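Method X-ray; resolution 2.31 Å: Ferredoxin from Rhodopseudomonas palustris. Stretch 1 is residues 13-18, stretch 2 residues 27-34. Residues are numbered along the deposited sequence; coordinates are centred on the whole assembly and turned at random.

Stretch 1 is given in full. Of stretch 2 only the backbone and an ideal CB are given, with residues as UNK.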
ATOM      1  N   SER A  13      15.099  -1.067   1.431  1.00 22.28           N
ATOM      2  CA  SER A  13      14.140  -0.024   1.712  1.00 22.56           C
ATOM      3  C   SER A  13      14.309   1.213   0.857  1.00 23.09           C
ATOM      4  O   SER A  13      15.374   1.462   0.228  1.00 22.69           O
ATOM      5  CB  SER A  13      14.086   0.335   3.204  1.00 22.68           C
ATOM      6  OG  SER A  13      15.378   0.540   3.756  1.00 23.72           O
ATOM      7  N   GLU A  14      13.206   1.945   0.806  1.00 22.94           N
ATOM      8  CA  GLU A  14      13.081   3.191   0.072  1.00 23.75           C
ATOM      9  C   GLU A  14      12.200   4.099   0.921  1.00 23.78           C
ATOM     10  O   GLU A  14      11.122   3.690   1.360  1.00 23.26           O
ATOM     11  CB  GLU A  14      12.388   2.958  -1.273  1.00 22.88           C
ATOM     12  CG  GLU A  14      13.233   2.247  -2.266  1.00 22.05           C
ATOM     13  CD  GLU A  14      12.691   2.326  -3.680  1.00 18.36           C
ATOM     14  OE1 GLU A  14      12.729   1.295  -4.384  1.00 17.53           O
ATOM     15  OE2 GLU A  14      12.269   3.419  -4.116  1.00 20.01           O
ATOM     16  N   ILE A  15      12.660   5.321   1.151  1.00 23.95           N
ATOM     17  CA  ILE A  15      11.817   6.300   1.798  1.00 24.54           C
ATOM     18  C   ILE A  15      11.287   7.287   0.787  1.00 24.84           C
ATOM     19  O   ILE A  15      12.048   7.933   0.055  1.00 24.00           O
ATOM     20  CB  ILE A  15      12.501   6.977   2.983  1.00 24.99           C
ATOM     21  CG1 ILE A  15      12.719   5.926   4.087  1.00 24.82           C
ATOM     22  CG2 ILE A  15      11.675   8.189   3.453  1.00 24.67           C
ATOM     23  CD1 ILE A  15      12.509   6.436   5.489  1.00 28.06           C
ATOM     24  N   VAL A  16       9.960   7.366   0.727  1.00 25.59           N
ATOM     25  CA  VAL A  16       9.299   8.245  -0.242  1.00 25.81           C
ATOM     26  C   VAL A  16       8.569   9.346   0.484  1.00 25.69           C
ATOM     27  O   VAL A  16       7.885   9.114   1.486  1.00 26.47           O
ATOM     28  CB  VAL A  16       8.333   7.467  -1.207  1.00 26.10           C
ATOM     29  CG1 VAL A  16       8.958   6.134  -1.678  1.00 25.96           C
ATOM     30  CG2 VAL A  16       6.995   7.213  -0.577  1.00 25.75           C
ATOM     31  N   ASP A  17       8.711  10.557  -0.021  1.00 25.66           N
ATOM     32  CA  ASP A  17       7.889  11.654   0.458  1.00 25.01           C
ATOM     33  C   ASP A  17       6.431  11.455   0.051  1.00 24.66           C
ATOM     34  O   ASP A  17       6.116  10.818  -0.963  1.00 24.02           O
ATOM     35  CB  ASP A  17       8.428  12.969  -0.077  1.00 25.06           C
ATOM     36  CG  ASP A  17       9.915  13.126   0.198  1.00 26.14           C
ATOM     37  OD1 ASP A  17      10.268  13.998   1.002  1.00 25.93           O
ATOM     38  OD2 ASP A  17      10.731  12.360  -0.373  1.00 28.88           O
ATOM     39  N   ALA A  18       5.548  11.992   0.871  1.00 24.25           N
ATOM     40  CA  ALA A  18       4.149  11.966   0.599  1.00 24.84           C
ATOM     41  C   ALA A  18       3.552  13.160   1.308  1.00 25.22           C
ATOM     42  O   ALA A  18       3.915  13.471   2.440  1.00 25.76           O
ATOM     43  CB  ALA A  18       3.523  10.665   1.097  1.00 24.59           C
ATOM     44  N   UNK A  27       2.062   8.211  -3.836  1.00 18.86           N
ATOM     45  CA  UNK A  27       3.385   8.438  -3.277  1.00 19.62           C
ATOM     46  C   UNK A  27       4.446   7.520  -3.879  1.00 19.05           C
ATOM     47  O   UNK A  27       5.480   7.991  -4.303  1.00 19.65           O
ATOM     48  CB  UNK A  27       3.343   8.250  -1.759  1.00 19.62           C
ATOM     49  N   UNK A  28       4.189   6.218  -3.895  1.00 18.94           N
ATOM     50  CA  UNK A  28       5.063   5.247  -4.571  1.00 18.21           C
ATOM     51  C   UNK A  28       5.413   5.609  -6.031  1.00 18.47           C
ATOM     52  O   UNK A  28       6.594   5.685  -6.416  1.00 18.27           O
ATOM     53  CB  UNK A  28       4.391   3.873  -4.548  1.00 18.21           C
ATOM     54  N   UNK A  29       4.376   5.838  -6.833  1.00 18.48           N
ATOM     55  CA  UNK A  29       4.520   5.957  -8.285  1.00 18.37           C
ATOM     56  C   UNK A  29       5.219   7.232  -8.687  1.00 18.55           C
ATOM     57  O   UNK A  29       5.835   7.303  -9.737  1.00 18.22           O
ATOM     58  CB  UNK A  29       3.150   5.892  -8.962  1.00 18.37           C
ATOM     59  N   UNK A  30       5.111   8.232  -7.820  1.00 18.78           N
ATOM     60  CA  UNK A  30       5.649   9.550  -8.065  1.00 18.77           C
ATOM     61  C   UNK A  30       7.078   9.734  -7.510  1.00 19.64           C
ATOM     62  O   UNK A  30       7.697  10.796  -7.647  1.00 20.03           O
ATOM     63  CB  UNK A  30       4.713  10.595  -7.454  1.00 18.77           C
ATOM     64  N   UNK A  31       7.599   8.670  -6.897  1.00 19.46           N
ATOM     65  CA  UNK A  31       8.952   8.679  -6.392  1.00 19.19           C
ATOM     66  C   UNK A  31       9.583   7.330  -6.679  1.00 19.77           C
ATOM     67  O   UNK A  31      10.127   6.725  -5.774  1.00 20.06           O
ATOM     68  CB  UNK A  31       8.984   8.999  -4.896  1.00 19.19           C
ATOM     69  N   UNK A  32       9.459   6.841  -7.914  1.00 20.53           N
ATOM     70  CA  UNK A  32      10.255   5.720  -8.415  1.00 21.78           C
ATOM     71  C   UNK A  32      10.002   4.250  -8.095  1.00 22.43           C
ATOM     72  O   UNK A  32      10.814   3.398  -8.496  1.00 22.09           O
ATOM     73  CB  UNK A  32      11.690   5.992  -7.959  1.00 21.78           C
ATOM     74  N   UNK A  33       8.907   3.943  -7.400  1.00 23.44           N
ATOM     75  CA  UNK A  33       8.562   2.550  -7.018  1.00 24.26           C
ATOM     76  C   UNK A  33       7.661   1.839  -8.047  1.00 25.43           C
ATOM     77  O   UNK A  33       6.431   1.741  -7.884  1.00 26.11           O
ATOM     78  CB  UNK A  33       7.861   2.551  -5.658  1.00 24.26           C
ATOM     79  N   UNK A  34       8.318   1.310  -9.082  1.00 25.51           N
ATOM     80  CA  UNK A  34       7.692   0.675 -10.249  1.00 25.97           C
ATOM     81  C   UNK A  34       6.881  -0.598  -9.996  1.00 25.65           C
ATOM     82  O   UNK A  34       5.899  -0.870 -10.704  1.00 25.92           O
ATOM     83  CB  UNK A  34       8.788   0.342 -11.263  1.00 25.97           C
TER

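Position 27 lies on helical backbone, with CA-to-CB aimed toward the strand. Its ideal CB already sits 3.7 Å from Ala18 CB, 3.9 Å from Asp17 O and 4.0 Å from Val16 CG2, so three neighbours crowd the place where a side chain would begin. Small residues fit best, alanine or perhaps serine. The deposited residue is Ala27, whose methyl group packs against Val16 CG2 and Ala18 CB and lets the two backbones come close, CA to CA 5.3 Å between Ala27 and Ala18.

Position 28 is also helical but points away from the strand, which leaves its choice free as far as stretch 1 is concerned; it is Ala28. Position 29, helical and out of reach, could take many residues and holds Leu29. At 30 the bond points sideways and nothing of the strand is within 5.5 Å of the ideal CB, so polar residues would do as well as others; Asn30 makes no contact across.

Position 31 points toward the strand, its ideal CB 4.0 Å from Val16 CB and 5.1 Å from Asp17 N. The Val16 side chain offers an apolar surface, while the carbonyl O of 27 and, farther out, Asp17 O are acceptors; an apolar or aromatic side chain would suit the valine, and one carrying a donor, such as histidine, could also use a carbonyl. The deposited His31 takes chi1 m and lays one ring face under Asp17 O, which comes 3.0 Å from CE1. That oxygen makes no hydrogen bond to the ring. Instead His31 ND1 donates to Ala27 O at 2.6 Å and 164°, tying the ring to the helix's own backbone, while His31 CB rests 4.0 Å from Val16 CB.

At 32 the phi of 78° by itself favours glycine, with asparagine a common second choice. The ideal CB would lie 4.7 Å from Glu14 OE2, so the strand does not forbid a side chain there. It is Gly32.

Position 33 points toward the strand again, into a space bordered by Val16 CG1, 5.5 Å from the ideal CB, and Glu14 OE2, 4.8 Å from it. Room remains for a longer side chain: isoleucine, leucine or methionine to meet the valine, or a donor to answer the carboxylate. Ile33 makes the apolar choice. With chi1 m and chi2 t, it brings CD1 to 3.4 Å from Val16 CG1, while its CG1 lies 3.2 Å from Glu14 OE2, a close contact without a hydrogen bond.

Position 34 is out of reach, so the strand sets no preference; Asp34 meets nothing of it.

Stretch 2 27-34: AALNHGID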
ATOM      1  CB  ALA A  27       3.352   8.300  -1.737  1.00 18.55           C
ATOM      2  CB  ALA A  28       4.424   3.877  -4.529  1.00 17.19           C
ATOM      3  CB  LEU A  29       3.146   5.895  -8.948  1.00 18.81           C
ATOM      4  CG  LEU A  29       2.448   4.549  -8.786  1.00 18.56           C
ATOM      5  CD1 LEU A  29       1.053   4.691  -9.357  1.00 17.90           C
ATOM      6  CD2 LEU A  29       3.248   3.487  -9.527  1.00 20.42           C
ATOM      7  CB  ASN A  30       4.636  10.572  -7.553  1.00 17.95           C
ATOM      8  CG  ASN A  30       3.515  10.808  -8.571  1.00 18.16           C
ATOM      9  OD1 ASN A  30       3.763  11.382  -9.622  1.00 18.59           O
ATOM     10  ND2 ASN A  30       2.311  10.316  -8.295  1.00 16.21           N
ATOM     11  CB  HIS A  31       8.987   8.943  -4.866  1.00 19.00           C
ATOM     12  CG  HIS A  31       8.274  10.176  -4.431  1.00 16.81           C
ATOM     13  ND1 HIS A  31       6.906  10.217  -4.249  1.00 15.80           N
ATOM     14  CD2 HIS A  31       8.732  11.417  -4.128  1.00 14.57           C
ATOM     15  CE1 HIS A  31       6.554  11.429  -3.840  1.00 14.34           C
ATOM     16  NE2 HIS A  31       7.641  12.175  -3.763  1.00 13.43           N
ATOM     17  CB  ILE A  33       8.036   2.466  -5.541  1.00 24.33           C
ATOM     18  CG1 ILE A  33       9.232   2.493  -4.576  1.00 23.96           C
ATOM     19  CG2 ILE A  33       7.251   1.186  -5.271  1.00 25.48           C
ATOM     20  CD1 ILE A  33       8.964   3.109  -3.241  1.00 23.11           C
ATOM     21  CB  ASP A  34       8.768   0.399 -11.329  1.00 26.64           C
ATOM     22  CG  ASP A  34       9.190   1.669 -12.086  1.00 28.72           C
ATOM     23  OD1 ASP A  34       8.369   2.604 -12.201  1.00 29.81           O
ATOM     24  OD2 ASP A  34      10.342   1.729 -12.577  1.00 34.51           O
TER
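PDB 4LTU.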